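Local structure of allantoicase (Saccharomyces cerevisiae, 1O59) at residues A22-I27 / R160-R165; K31-D36 / Y193-P198; G39-G44 / V230-L235; A105-G110 / E172-I177; V218-S223 / V261-R266. The protein catalyses the hydrolysis of allantoate to (S)-ureidoglycolate and urea, a step of allantoin degradation that lets yeast use purines as secondary nitrogen sources. All blocks are in the same frame, centred on the assembly; numbering follows the deposited sequence. Where two conformers were deposited one is given.

Interaction 1. Residues A22-I27 / R160-R165; sequences AEFKSI and RHLFVR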
# COMPACT_ATOMS: atom_id res chain seq x y z
N ALA A 22 -13.10 -8.46 3.12
CA ALA A 22 -12.35 -8.99 4.27
C ALA A 22 -11.54 -10.25 3.90
O ALA A 22 -10.37 -10.39 4.29
CB ALA A 22 -13.28 -9.29 5.45
N GLU A 23 -12.19 -11.15 3.16
CA GLU A 23 -11.54 -12.36 2.67
C GLU A 23 -10.48 -12.07 1.60
O GLU A 23 -9.43 -12.66 1.60
CB GLU A 23 -12.59 -13.33 2.15
CG GLU A 23 -13.45 -13.91 3.27
CD GLU A 23 -14.58 -13.01 3.73
OE1 GLU A 23 -15.19 -13.29 4.79
OE2 GLU A 23 -14.90 -12.03 3.05
N PHE A 24 -10.75 -11.12 0.72
CA PHE A 24 -9.73 -10.62 -0.20
C PHE A 24 -8.48 -10.13 0.56
O PHE A 24 -7.34 -10.53 0.27
CB PHE A 24 -10.35 -9.51 -1.04
CG PHE A 24 -9.41 -8.85 -2.01
CD1 PHE A 24 -8.98 -9.53 -3.14
CD2 PHE A 24 -8.98 -7.54 -1.81
CE1 PHE A 24 -8.12 -8.94 -4.03
CE2 PHE A 24 -8.12 -6.94 -2.71
CZ PHE A 24 -7.68 -7.64 -3.83
N LYS A 25 -8.70 -9.29 1.57
CA LYS A 25 -7.60 -8.73 2.37
C LYS A 25 -6.82 -9.82 3.11
O LYS A 25 -5.59 -9.73 3.26
CB LYS A 25 -8.13 -7.69 3.36
CG LYS A 25 -8.49 -6.33 2.71
CD LYS A 25 -9.53 -5.56 3.57
CE LYS A 25 -9.40 -4.00 3.46
NZ LYS A 25 -10.52 -3.28 4.23
N SER A 26 -7.54 -10.83 3.57
CA SER A 26 -6.94 -12.02 4.13
C SER A 26 -5.86 -12.62 3.24
O SER A 26 -4.78 -13.03 3.70
CB SER A 26 -8.00 -13.09 4.35
OG SER A 26 -8.46 -13.08 5.67
N ILE A 27 -6.19 -12.75 1.96
CA ILE A 27 -5.33 -13.43 1.04
C ILE A 27 -4.17 -12.52 0.66
O ILE A 27 -3.01 -12.92 0.65
CB ILE A 27 -6.16 -13.89 -0.18
CG1 ILE A 27 -7.00 -15.12 0.23
CG2 ILE A 27 -5.28 -14.17 -1.39
CD1 ILE A 27 -8.37 -15.12 -0.29
N ARG A 160 -15.73 -1.41 -8.15
CA ARG A 160 -14.44 -1.95 -7.73
C ARG A 160 -14.35 -3.41 -8.14
O ARG A 160 -15.32 -4.15 -8.05
CB ARG A 160 -14.29 -1.83 -6.21
CG ARG A 160 -14.47 -0.39 -5.74
CD ARG A 160 -14.28 -0.17 -4.28
NE ARG A 160 -12.98 -0.64 -3.85
CZ ARG A 160 -12.74 -1.22 -2.68
NH1 ARG A 160 -13.71 -1.40 -1.80
NH2 ARG A 160 -11.52 -1.61 -2.39
N HIS A 161 -13.19 -3.81 -8.63
CA HIS A 161 -12.94 -5.19 -8.96
C HIS A 161 -11.69 -5.58 -8.22
O HIS A 161 -10.63 -4.96 -8.40
CB HIS A 161 -12.74 -5.41 -10.46
CG HIS A 161 -13.75 -4.74 -11.33
ND1 HIS A 161 -13.74 -3.39 -11.58
CD2 HIS A 161 -14.78 -5.25 -12.06
CE1 HIS A 161 -14.73 -3.09 -12.41
NE2 HIS A 161 -15.38 -4.20 -12.71
N LEU A 162 -11.81 -6.64 -7.42
CA LEU A 162 -10.77 -7.13 -6.55
C LEU A 162 -10.37 -8.49 -7.07
O LEU A 162 -11.17 -9.45 -7.06
CB LEU A 162 -11.32 -7.24 -5.13
CG LEU A 162 -11.99 -5.98 -4.57
CD1 LEU A 162 -12.54 -6.26 -3.19
CD2 LEU A 162 -11.02 -4.80 -4.51
N PHE A 163 -9.12 -8.58 -7.53
CA PHE A 163 -8.62 -9.81 -8.17
C PHE A 163 -7.32 -10.36 -7.54
O PHE A 163 -6.45 -9.62 -7.02
CB PHE A 163 -8.49 -9.64 -9.70
CG PHE A 163 -7.61 -8.50 -10.09
CD1 PHE A 163 -8.16 -7.23 -10.29
CD2 PHE A 163 -6.23 -8.69 -10.22
CE1 PHE A 163 -7.34 -6.14 -10.63
CE2 PHE A 163 -5.38 -7.64 -10.54
CZ PHE A 163 -5.94 -6.34 -10.75
N VAL A 164 -7.23 -11.68 -7.61
CA VAL A 164 -6.05 -12.44 -7.24
C VAL A 164 -5.71 -13.29 -8.45
O VAL A 164 -6.58 -13.88 -9.07
CB VAL A 164 -6.35 -13.36 -6.04
CG1 VAL A 164 -5.13 -14.22 -5.66
CG2 VAL A 164 -6.85 -12.53 -4.85
N ARG A 165 -4.42 -13.37 -8.77
CA ARG A 165 -3.95 -14.29 -9.81
C ARG A 165 -4.25 -15.73 -9.43
O ARG A 165 -3.95 -16.16 -8.32
CB ARG A 165 -2.44 -14.20 -9.98
CG ARG A 165 -1.89 -12.85 -10.27
CD ARG A 165 -0.39 -12.88 -10.26
NE ARG A 165 0.11 -13.34 -11.53
CZ ARG A 165 0.61 -14.52 -11.80
NH1 ARG A 165 0.76 -15.46 -10.87
NH2 ARG A 165 0.99 -14.76 -13.03

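Interaction 2. Residues K31-D36 / Y193-P198; sequences KNKAVD and YGRVVP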
# COMPACT_ATOMS: atom_id res chain seq x y z
N LYS A 31 -1.91 -13.62 4.09
CA LYS A 31 -1.25 -14.79 3.49
C LYS A 31 -0.06 -14.37 2.65
O LYS A 31 1.02 -14.95 2.76
CB LYS A 31 -2.22 -15.60 2.65
CG LYS A 31 -3.26 -16.33 3.47
CD LYS A 31 -3.97 -17.42 2.66
CE LYS A 31 -5.42 -17.58 3.10
NZ LYS A 31 -5.98 -18.90 2.72
N ASN A 32 -0.23 -13.37 1.80
CA ASN A 32 0.81 -13.07 0.84
C ASN A 32 1.67 -11.87 1.24
O ASN A 32 2.59 -11.54 0.53
CB ASN A 32 0.20 -12.87 -0.57
CG ASN A 32 -0.32 -14.17 -1.18
OD1 ASN A 32 0.42 -14.94 -1.80
ND2 ASN A 32 -1.60 -14.41 -1.00
N LYS A 33 1.36 -11.25 2.38
CA LYS A 33 2.17 -10.17 2.94
C LYS A 33 2.35 -9.03 1.94
O LYS A 33 3.44 -8.44 1.84
CB LYS A 33 3.54 -10.70 3.41
CG LYS A 33 3.50 -12.05 4.18
CD LYS A 33 2.60 -12.03 5.45
CE LYS A 33 2.59 -13.42 6.15
NZ LYS A 33 2.04 -13.35 7.53
N ALA A 34 1.30 -8.72 1.20
CA ALA A 34 1.42 -7.81 0.08
C ALA A 34 0.88 -6.42 0.38
O ALA A 34 0.05 -6.22 1.28
CB ALA A 34 0.70 -8.36 -1.09
N VAL A 35 1.36 -5.47 -0.43
CA VAL A 35 0.99 -4.05 -0.36
C VAL A 35 0.80 -3.52 -1.78
O VAL A 35 1.22 -4.15 -2.75
CB VAL A 35 2.09 -3.23 0.34
CG1 VAL A 35 2.30 -3.71 1.79
CG2 VAL A 35 3.42 -3.30 -0.46
N ASP A 36 0.17 -2.35 -1.90
CA ASP A 36 0.02 -1.65 -3.19
C ASP A 36 1.35 -0.99 -3.60
O ASP A 36 1.68 0.15 -3.18
CB ASP A 36 -1.11 -0.64 -3.13
CG ASP A 36 -1.26 0.18 -4.40
OD1 ASP A 36 -0.80 -0.31 -5.47
OD2 ASP A 36 -1.82 1.31 -4.39
N TYR A 193 -1.12 -5.35 -5.90
CA TYR A 193 -0.55 -5.91 -4.67
C TYR A 193 0.61 -6.86 -4.92
O TYR A 193 0.47 -7.84 -5.68
CB TYR A 193 -1.65 -6.57 -3.78
CG TYR A 193 -2.70 -5.55 -3.43
CD1 TYR A 193 -2.39 -4.49 -2.59
CD2 TYR A 193 -3.98 -5.60 -3.99
CE1 TYR A 193 -3.32 -3.51 -2.28
CE2 TYR A 193 -4.92 -4.63 -3.69
CZ TYR A 193 -4.57 -3.58 -2.83
OH TYR A 193 -5.44 -2.58 -2.51
N GLY A 194 1.73 -6.59 -4.26
CA GLY A 194 2.88 -7.49 -4.36
C GLY A 194 3.67 -7.65 -3.07
O GLY A 194 3.62 -6.82 -2.19
N ARG A 195 4.39 -8.76 -2.96
CA ARG A 195 5.21 -9.04 -1.80
C ARG A 195 6.51 -8.37 -2.15
O ARG A 195 7.11 -8.70 -3.15
CB ARG A 195 5.37 -10.56 -1.56
CG ARG A 195 5.71 -10.95 -0.14
CD ARG A 195 7.10 -10.54 0.33
NE ARG A 195 7.28 -10.89 1.74
CZ ARG A 195 7.17 -10.06 2.77
NH1 ARG A 195 6.93 -8.78 2.59
NH2 ARG A 195 7.34 -10.53 3.99
N VAL A 196 6.93 -7.42 -1.32
CA VAL A 196 8.11 -6.64 -1.60
C VAL A 196 9.34 -7.48 -1.38
O VAL A 196 9.42 -8.27 -0.45
CB VAL A 196 8.17 -5.35 -0.72
CG1 VAL A 196 9.48 -4.58 -0.95
CG2 VAL A 196 6.99 -4.46 -0.98
N VAL A 197 10.29 -7.31 -2.30
CA VAL A 197 11.64 -7.83 -2.17
C VAL A 197 12.54 -6.73 -1.61
O VAL A 197 12.77 -5.72 -2.29
CB VAL A 197 12.21 -8.23 -3.54
CG1 VAL A 197 13.62 -8.82 -3.38
CG2 VAL A 197 11.28 -9.22 -4.24
N PRO A 198 13.08 -6.91 -0.40
CA PRO A 198 14.01 -5.92 0.12
C PRO A 198 15.31 -5.88 -0.75
O PRO A 198 15.75 -6.94 -1.29
CB PRO A 198 14.32 -6.43 1.54
CG PRO A 198 14.07 -7.94 1.48
CD PRO A 198 12.91 -8.07 0.51
O HOH W 1 5.44 -6.73 1.04

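Interaction 3. Residues G39-G44 / V230-L235; sequences GSKLGG and VDNLLL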
# COMPACT_ATOMS: atom_id res chain seq x y z
N GLY A 39 1.12 2.44 -5.56
CA GLY A 39 0.52 3.61 -4.91
C GLY A 39 1.52 4.75 -4.83
O GLY A 39 2.68 4.52 -4.51
N SER A 40 1.05 5.97 -5.12
CA SER A 40 1.87 7.18 -5.00
C SER A 40 2.39 7.45 -3.59
O SER A 40 3.42 8.11 -3.42
CB SER A 40 1.06 8.38 -5.45
OG SER A 40 -0.02 8.59 -4.58
N LYS A 41 1.67 6.94 -2.60
CA LYS A 41 2.02 7.14 -1.20
C LYS A 41 3.23 6.36 -0.73
O LYS A 41 3.74 6.67 0.35
CB LYS A 41 0.84 6.84 -0.27
CG LYS A 41 0.50 5.36 -0.10
CD LYS A 41 -0.73 5.26 0.80
CE LYS A 41 -1.06 3.87 1.25
NZ LYS A 41 -2.29 3.93 2.10
N LEU A 42 3.69 5.36 -1.50
CA LEU A 42 5.01 4.80 -1.26
C LEU A 42 5.96 5.06 -2.42
O LEU A 42 7.03 4.49 -2.51
CB LEU A 42 4.97 3.31 -0.85
CG LEU A 42 4.25 2.26 -1.68
CD1 LEU A 42 4.93 2.06 -3.06
CD2 LEU A 42 4.14 0.94 -0.92
N GLY A 43 5.57 5.97 -3.28
CA GLY A 43 6.47 6.49 -4.29
C GLY A 43 6.26 5.95 -5.69
O GLY A 43 7.12 6.12 -6.55
N GLY A 44 5.11 5.30 -5.91
CA GLY A 44 4.72 4.90 -7.25
C GLY A 44 4.64 6.09 -8.20
O GLY A 44 4.20 7.17 -7.79
N VAL A 230 -3.63 1.67 8.78
CA VAL A 230 -2.45 1.18 9.48
C VAL A 230 -1.25 1.06 8.54
O VAL A 230 -0.11 1.19 8.97
CB VAL A 230 -2.69 -0.17 10.24
CG1 VAL A 230 -3.41 0.09 11.55
CG2 VAL A 230 -3.45 -1.22 9.37
N ASP A 231 -1.49 0.79 7.26
CA ASP A 231 -0.39 0.69 6.32
C ASP A 231 0.36 1.99 6.13
O ASP A 231 1.51 1.98 5.71
CB ASP A 231 -0.84 0.10 4.97
CG ASP A 231 -1.87 0.91 4.30
OD1 ASP A 231 -2.96 1.05 4.90
OD2 ASP A 231 -1.69 1.42 3.16
N ASN A 232 -0.26 3.10 6.51
CA ASN A 232 0.41 4.37 6.44
C ASN A 232 1.54 4.48 7.45
O ASN A 232 2.39 5.35 7.32
CB ASN A 232 -0.58 5.53 6.66
CG ASN A 232 -1.54 5.72 5.48
OD1 ASN A 232 -1.27 5.22 4.38
ND2 ASN A 232 -2.65 6.45 5.71
N LEU A 233 1.56 3.61 8.46
CA LEU A 233 2.59 3.66 9.51
C LEU A 233 4.02 3.38 9.01
O LEU A 233 4.98 3.73 9.68
CB LEU A 233 2.28 2.63 10.59
CG LEU A 233 1.08 2.96 11.49
CD1 LEU A 233 0.78 1.73 12.33
CD2 LEU A 233 1.33 4.21 12.38
N LEU A 234 4.11 2.72 7.86
CA LEU A 234 5.34 2.15 7.38
C LEU A 234 5.84 2.89 6.15
O LEU A 234 6.78 2.45 5.47
CB LEU A 234 5.07 0.67 7.06
CG LEU A 234 4.19 -0.10 8.05
CD1 LEU A 234 3.90 -1.50 7.57
CD2 LEU A 234 4.81 -0.19 9.45
N LEU A 235 5.24 4.04 5.85
CA LEU A 235 5.54 4.73 4.60
C LEU A 235 6.81 5.58 4.67
O LEU A 235 7.26 5.96 5.73
CB LEU A 235 4.36 5.62 4.20
CG LEU A 235 3.06 4.88 3.86
CD1 LEU A 235 2.00 5.92 3.52
CD2 LEU A 235 3.26 3.91 2.70

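Interaction 4. Residues A105-G110 / E172-I177; sequences AHIIGG and ERFTHI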
# COMPACT_ATOMS: atom_id res chain seq x y z
N ALA A 105 9.07 -6.42 -6.59
CA ALA A 105 8.07 -7.24 -5.93
C ALA A 105 7.58 -8.42 -6.79
O ALA A 105 7.61 -8.37 -8.03
CB ALA A 105 6.88 -6.36 -5.53
N HIS A 106 7.11 -9.46 -6.11
CA HIS A 106 6.33 -10.55 -6.71
C HIS A 106 4.83 -10.20 -6.63
O HIS A 106 4.34 -9.82 -5.57
CB HIS A 106 6.60 -11.85 -5.95
CG HIS A 106 8.01 -12.36 -6.07
ND1 HIS A 106 8.99 -12.06 -5.15
CD2 HIS A 106 8.58 -13.19 -6.97
CE1 HIS A 106 10.11 -12.67 -5.49
NE2 HIS A 106 9.89 -13.36 -6.59
N ILE A 107 4.08 -10.31 -7.73
CA ILE A 107 2.66 -9.85 -7.77
C ILE A 107 1.65 -10.92 -7.42
O ILE A 107 1.76 -12.05 -7.88
CB ILE A 107 2.32 -9.23 -9.15
CG1 ILE A 107 3.33 -8.15 -9.51
CG2 ILE A 107 0.92 -8.65 -9.15
CD1 ILE A 107 3.45 -7.02 -8.43
N ILE A 108 0.66 -10.57 -6.60
CA ILE A 108 -0.40 -11.51 -6.21
C ILE A 108 -1.80 -11.11 -6.72
O ILE A 108 -2.63 -11.96 -7.02
CB ILE A 108 -0.43 -11.70 -4.65
CG1 ILE A 108 -1.61 -12.59 -4.25
CG2 ILE A 108 -0.48 -10.37 -3.89
CD1 ILE A 108 -1.50 -14.02 -4.83
N GLY A 109 -2.06 -9.81 -6.81
CA GLY A 109 -3.39 -9.36 -7.19
C GLY A 109 -3.46 -7.89 -7.33
O GLY A 109 -2.44 -7.22 -7.44
N GLY A 110 -4.69 -7.38 -7.31
CA GLY A 110 -4.91 -5.95 -7.49
C GLY A 110 -6.34 -5.52 -7.43
O GLY A 110 -7.25 -6.31 -7.16
N GLU A 172 8.59 -14.61 -10.66
CA GLU A 172 9.68 -13.67 -10.92
C GLU A 172 9.39 -12.38 -10.16
O GLU A 172 8.28 -12.15 -9.71
CB GLU A 172 9.79 -13.41 -12.44
CG GLU A 172 9.65 -14.61 -13.39
CD GLU A 172 8.76 -14.30 -14.62
OE1 GLU A 172 9.19 -14.49 -15.78
OE2 GLU A 172 7.61 -13.84 -14.41
N ARG A 173 10.38 -11.52 -9.97
CA ARG A 173 10.09 -10.23 -9.37
C ARG A 173 10.14 -9.18 -10.44
O ARG A 173 10.76 -9.38 -11.47
CB ARG A 173 11.04 -9.89 -8.21
CG ARG A 173 12.47 -9.55 -8.58
CD ARG A 173 13.39 -9.63 -7.36
NE ARG A 173 14.80 -9.37 -7.60
CZ ARG A 173 15.64 -10.22 -8.18
NH1 ARG A 173 15.21 -11.41 -8.63
NH2 ARG A 173 16.92 -9.89 -8.33
N PHE A 174 9.46 -8.07 -10.18
CA PHE A 174 9.29 -6.97 -11.14
C PHE A 174 9.44 -5.60 -10.47
O PHE A 174 9.35 -5.50 -9.25
CB PHE A 174 7.91 -7.08 -11.80
CG PHE A 174 7.67 -8.38 -12.50
CD1 PHE A 174 8.24 -8.63 -13.73
CD2 PHE A 174 6.91 -9.38 -11.92
CE1 PHE A 174 8.04 -9.82 -14.38
CE2 PHE A 174 6.72 -10.59 -12.59
CZ PHE A 174 7.27 -10.78 -13.81
N THR A 175 9.65 -4.58 -11.31
CA THR A 175 9.89 -3.18 -10.89
C THR A 175 8.92 -2.17 -11.49
O THR A 175 8.79 -1.07 -10.98
CB THR A 175 11.29 -2.73 -11.34
OG1 THR A 175 11.37 -2.84 -12.77
CG2 THR A 175 12.44 -3.62 -10.82
N HIS A 176 8.32 -2.53 -12.62
CA HIS A 176 7.45 -1.67 -13.42
C HIS A 176 6.19 -2.45 -13.84
O HIS A 176 6.25 -3.63 -14.11
CB HIS A 176 8.16 -1.25 -14.71
CG HIS A 176 9.25 -0.25 -14.51
ND1 HIS A 176 10.48 -0.58 -13.98
CD2 HIS A 176 9.31 1.07 -14.82
CE1 HIS A 176 11.24 0.50 -13.95
NE2 HIS A 176 10.56 1.51 -14.46
N ILE A 177 5.06 -1.74 -13.94
CA ILE A 177 3.78 -2.31 -14.32
C ILE A 177 3.23 -1.59 -15.53
O ILE A 177 3.37 -0.38 -15.64
CB ILE A 177 2.77 -2.17 -13.11
CG1 ILE A 177 3.30 -2.96 -11.88
CG2 ILE A 177 1.34 -2.61 -13.52
CD1 ILE A 177 3.60 -4.39 -12.16

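Interaction 5. Residues V218-S223 / V261-R266; sequences VALKYS and VIQLGR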
# COMPACT_ATOMS: atom_id res chain seq x y z
N VAL A 218 4.82 -5.15 6.64
CA VAL A 218 3.42 -5.09 6.26
C VAL A 218 2.52 -5.02 7.52
O VAL A 218 2.73 -5.73 8.50
CB VAL A 218 3.05 -6.29 5.31
CG1 VAL A 218 3.05 -7.57 6.03
CG2 VAL A 218 1.71 -6.11 4.67
N ALA A 219 1.54 -4.11 7.49
CA ALA A 219 0.58 -3.97 8.58
C ALA A 219 -0.47 -5.07 8.44
O ALA A 219 -1.12 -5.19 7.41
CB ALA A 219 -0.07 -2.59 8.53
N LEU A 220 -0.64 -5.86 9.48
CA LEU A 220 -1.44 -7.05 9.42
C LEU A 220 -2.83 -6.94 10.01
O LEU A 220 -3.77 -7.47 9.42
CB LEU A 220 -0.71 -8.22 10.10
CG LEU A 220 0.39 -8.85 9.23
CD1 LEU A 220 0.89 -10.08 9.92
CD2 LEU A 220 -0.10 -9.18 7.81
N LYS A 221 -2.95 -6.34 11.18
CA LYS A 221 -4.19 -6.37 11.96
C LYS A 221 -4.28 -5.11 12.78
O LYS A 221 -3.27 -4.55 13.16
CB LYS A 221 -4.26 -7.60 12.87
CG LYS A 221 -4.73 -8.86 12.14
CD LYS A 221 -5.64 -9.81 12.97
CE LYS A 221 -6.40 -10.81 12.01
NZ LYS A 221 -7.47 -11.69 12.64
N TYR A 222 -5.50 -4.67 13.02
CA TYR A 222 -5.73 -3.40 13.70
C TYR A 222 -7.02 -3.46 14.48
O TYR A 222 -7.93 -4.19 14.12
CB TYR A 222 -5.75 -2.21 12.70
CG TYR A 222 -6.74 -2.39 11.57
CD1 TYR A 222 -8.07 -2.02 11.70
CD2 TYR A 222 -6.35 -2.93 10.36
CE1 TYR A 222 -9.00 -2.21 10.65
CE2 TYR A 222 -7.23 -3.09 9.31
CZ TYR A 222 -8.56 -2.75 9.45
OH TYR A 222 -9.43 -2.99 8.39
N SER A 223 -7.09 -2.68 15.54
CA SER A 223 -8.32 -2.49 16.28
C SER A 223 -9.38 -1.71 15.44
O SER A 223 -10.50 -2.15 15.30
CB SER A 223 -7.99 -1.76 17.58
OG SER A 223 -7.22 -0.59 17.33
N VAL A 261 -0.85 -4.37 14.59
CA VAL A 261 0.20 -5.39 14.47
C VAL A 261 0.94 -5.28 13.14
O VAL A 261 0.34 -5.24 12.06
CB VAL A 261 -0.33 -6.81 14.60
CG1 VAL A 261 0.80 -7.81 14.41
CG2 VAL A 261 -0.98 -7.03 15.96
N ILE A 262 2.27 -5.26 13.25
CA ILE A 262 3.11 -5.14 12.07
C ILE A 262 4.05 -6.33 11.94
O ILE A 262 4.76 -6.65 12.87
CB ILE A 262 3.84 -3.80 12.13
CG1 ILE A 262 2.81 -2.69 11.84
CG2 ILE A 262 4.98 -3.73 11.11
CD1 ILE A 262 2.91 -1.60 12.83
N GLN A 263 4.00 -7.01 10.79
CA GLN A 263 5.02 -7.98 10.46
C GLN A 263 6.22 -7.23 9.92
O GLN A 263 6.11 -6.48 8.95
CB GLN A 263 4.53 -8.98 9.43
CG GLN A 263 5.53 -10.10 9.18
CD GLN A 263 4.92 -11.33 8.58
OE1 GLN A 263 3.83 -11.71 8.93
NE2 GLN A 263 5.63 -11.97 7.71
N LEU A 264 7.36 -7.45 10.56
CA LEU A 264 8.63 -6.88 10.16
C LEU A 264 9.11 -7.53 8.88
O LEU A 264 8.71 -8.65 8.55
CB LEU A 264 9.68 -7.10 11.26
CG LEU A 264 9.38 -6.54 12.67
CD1 LEU A 264 10.56 -6.83 13.64
CD2 LEU A 264 9.08 -5.04 12.61
N GLY A 265 9.99 -6.83 8.17
CA GLY A 265 10.49 -7.29 6.88
C GLY A 265 11.34 -8.53 7.00
O GLY A 265 11.54 -9.24 6.02
N ARG A 266 11.81 -8.78 8.22
CA ARG A 266 12.73 -9.84 8.59
C ARG A 266 12.49 -10.15 10.07
O ARG A 266 12.10 -9.27 10.82
CB ARG A 266 14.15 -9.28 8.49
CG ARG A 266 15.12 -10.07 7.76
CD ARG A 266 16.50 -10.15 8.41
NE ARG A 266 17.27 -8.92 8.72
CZ ARG A 266 17.90 -8.13 7.84
NH1 ARG A 266 17.77 -8.29 6.52
NH2 ARG A 266 18.65 -7.13 8.29

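Interaction 1. Residues A22-I27 / R160-R165
Helix 21-31 packs on one face of an antiparallel beta-sheet here, and Phe24, Leu162 and Val164 do most of the touching. Over residues 22-27 the helix axis passes 9.6 Å from that of strand 160-164, the two directions 36° apart. Phe24 starts out toward the strand, its CG anti to the backbone N (chi1 178°). Leu162 CB sits over the middle of the Phe24 ring in a CH-pi contact, 3.7 Å from the centroid and only 6° off the ring normal. The two methyls of Leu162 meet the CD2-CE2 side of the ring: CD1 lies 4.0 Å from Phe24 CD2, and CD2 meets CE2. At the ring edge, in its plane, the carbonyl oxygen of Phe163 approaches Phe24 CE1 to 3.5 Å. Val164 CG2 comes in obliquely, 3.9 Å from Phe24 CE1, and the same methyl touches Ile27 CG2 at 4.1 Å, one helical turn further on. Leu162 and Val164 thus face the helix, while Phe163 between them leaves its backbone on the other side, where its ring meets Phe153. Strand 160-164 is flanked by strands 14-16 and 105-113, and Phe16 of the former meets Phe24, Ile27, Leu162 and Val164.

Interaction 2. Residues K31-D36 / Y193-P198
Lys33 CB lies over the centre of one face of the Arg195 guanidinium, 3.7 Å from Arg195 CZ, in the conformer given of the two modelled for Arg195, and the two side chains run alongside in the same direction. At the Tyr193 ring, Val35 C approaches the edge near the ring plane, and the backbone N of Asp36 comes in obliquely, 3.4 Å from Tyr193 CD1. Asp36 CB touches Tyr193 CE1 at 3.7 Å. An alanine at Tyr193 would probably leave Asp36 CB without its ring partner and open a gap beside Phe24 and Ile28, which the ring also meets. The short strand 35-36 pairs antiparallel with strand 186-196. Val35 N donates to Gly194 O at 3.2 Å, and Gly194 N returns a bond to Val35 O at 2.9 Å. On the face carrying Val35, its CG2 meets Val196 CG2 at 3.8 Å. One water accepts from Val196 N, donates to Lys33 O and receives a weak bond from Arg195 NH1. The cationic ends have different partners: Lys33 NZ bonds Gln263 OE1, Arg195 NH1 the carbonyl of Gly216. With Lys33 NZ and Arg195 NH2 7.0 Å apart, these oxygens would probably ease the repulsion between like charges.

Interaction 3. Residues G39-G44 / V230-L235
Asp231, Asn232 and Leu235 meet Lys41 where two connecting segments come together, a turn between strands 35-36 and 45-49 and a 3-10 segment, residues 230-233, with the turn that follows. The second of these lies in the C-terminal allantoicase repeat. First along it comes Asp231, whose OD2 forms a salt bridge with Lys41 NZ at 2.8 Å. The amine meets the carboxylate on its syn side, 31° out of the plane, and the two side chains cross at about a right angle. The other oxygen, OD1, is bonded to Ser229 OG, so each end of the carboxylate has a partner. Asn232 follows, and its OD1 accepts from the same NZ. Its amide nitrogen is used as well, by Gly245 O, which helps fix which way the amide is turned. Lys41 therefore carries two bonds on one amine, delivered by a chain that stays extended beyond CG. A methionine in its place would probably leave Asp231 OD2 and Asn232 OD1 without this shared donor and the carboxylate without its balancing charge. At Leu235 the contact turns apolar: CD1 packs on the Lys41 aliphatic chain, 3.9 Å from Lys41 CD. The Lys41 turn is itself braced by Gly39 O, which accepts from Leu42 N and Gly44 N on opposite faces of its plane. Leu235 CD2 ends 4.0 Å from Leu42 CB and 3.7 Å from the carbonyl oxygen of Lys41.

Interaction 4. Residues A105-G110 / E172-I177
A single antiparallel beta bridge between Ala105 and Phe174 joins the start of strand 105-113 to the segment leading into strand 176-182, and so connects the two sheets of the N-terminal half. The bridge is a hydrogen-bonded pair: Ala105 N gives to Phe174 O at 2.8 Å, and Phe174 N gives back to Ala105 O at 2.9 Å. Ala105 O also takes a CA-H...O contact from Arg173. The end of the His106 side chain comes close to the other segment, and its CD2 lies 2.9 Å from Glu172 O. Arg173 CB stands over one face of the imidazole in a CH-pi contact, 4.0 Å from the centroid and displaced toward the rim. The guanidinium does not share in this, for the Arg173 chain runs extended from CG to NE and carries it away from the ring. The buried Phe174 side chain also touches Ala129 and Ile149. Ile107 makes a looser apolar contact, its CG1 4.5 Å from Phe174 CD2. Further along, Thr175 and His176 form a classic beta bulge opposite Leu130. Thr175 OG1, also bonded to Leu130 O and Asp132 N, lies in the plane of the His176 ring, at its edge, hydrogen-bonded to His176 ND1 at 2.7 Å.

Interaction 5. Residues V218-S223 / V261-R266
Leu220 and Lys221 both face Val261, a classic beta bulge that shifts the register of two antiparallel strands by one residue. Val261 serves both: its carbonyl oxygen accepts from Leu220 N at 2.8 Å, with an angle of 170° at the hydrogen, and its own N donates to Lys221 O, also at 2.8 Å. Before the bulge the pairing is regular. Val218 and Gln263 form a hydrogen-bonded pair, Val218 N to Gln263 O at 3.0 Å and Gln263 N to Val218 O at 2.9 Å, and Ala219 with Ile262 makes the next, non-hydrogen-bonded pair. On the face that carries Val218 and Gln263, the two side chains lie side by side, Val218 CG1 4.0 Å from Gln263 CB. Leu220 leans over from the bulge to the same glutamine, its CD1 3.8 Å from Gln263 CB. The Gln263 side-chain oxygen, bonded to Lys33, also meets this methyl. On the opposite face, Ala219 CB and Ile262 CG1 touch loosely at 4.4 Å, near Val230, Leu233 and Leu234. The bulged pair forms one margin of the five-stranded antiparallel sheet of the C-terminal allantoicase repeat, in which strand 218-222 is outermost and strand 336-342 follows strand 258-263.

Interactions 1, 2 and 4 share one sheet of the N-terminal half: strand 105-113 pairs with both strand 160-164 and strand 186-196, and the centres of interactions 2 and 4 are about 8 Å apart. Helix 21-31 leads from interaction 1 straight into interaction 2, where Phe24 packs on Tyr193. Interaction 4 is nested inside the chain loop closed by interaction 2. Interaction 5 lies wholly in the C-terminal repeat, about 20 Å from interaction 4 between centres. Interaction 3 bridges the halves, and Lys33 to Gln263 ties interaction 2 to interaction 5, about 12 Å away between centres. Segments 31-36 and 39-44 thus both reach across to the C-terminal half.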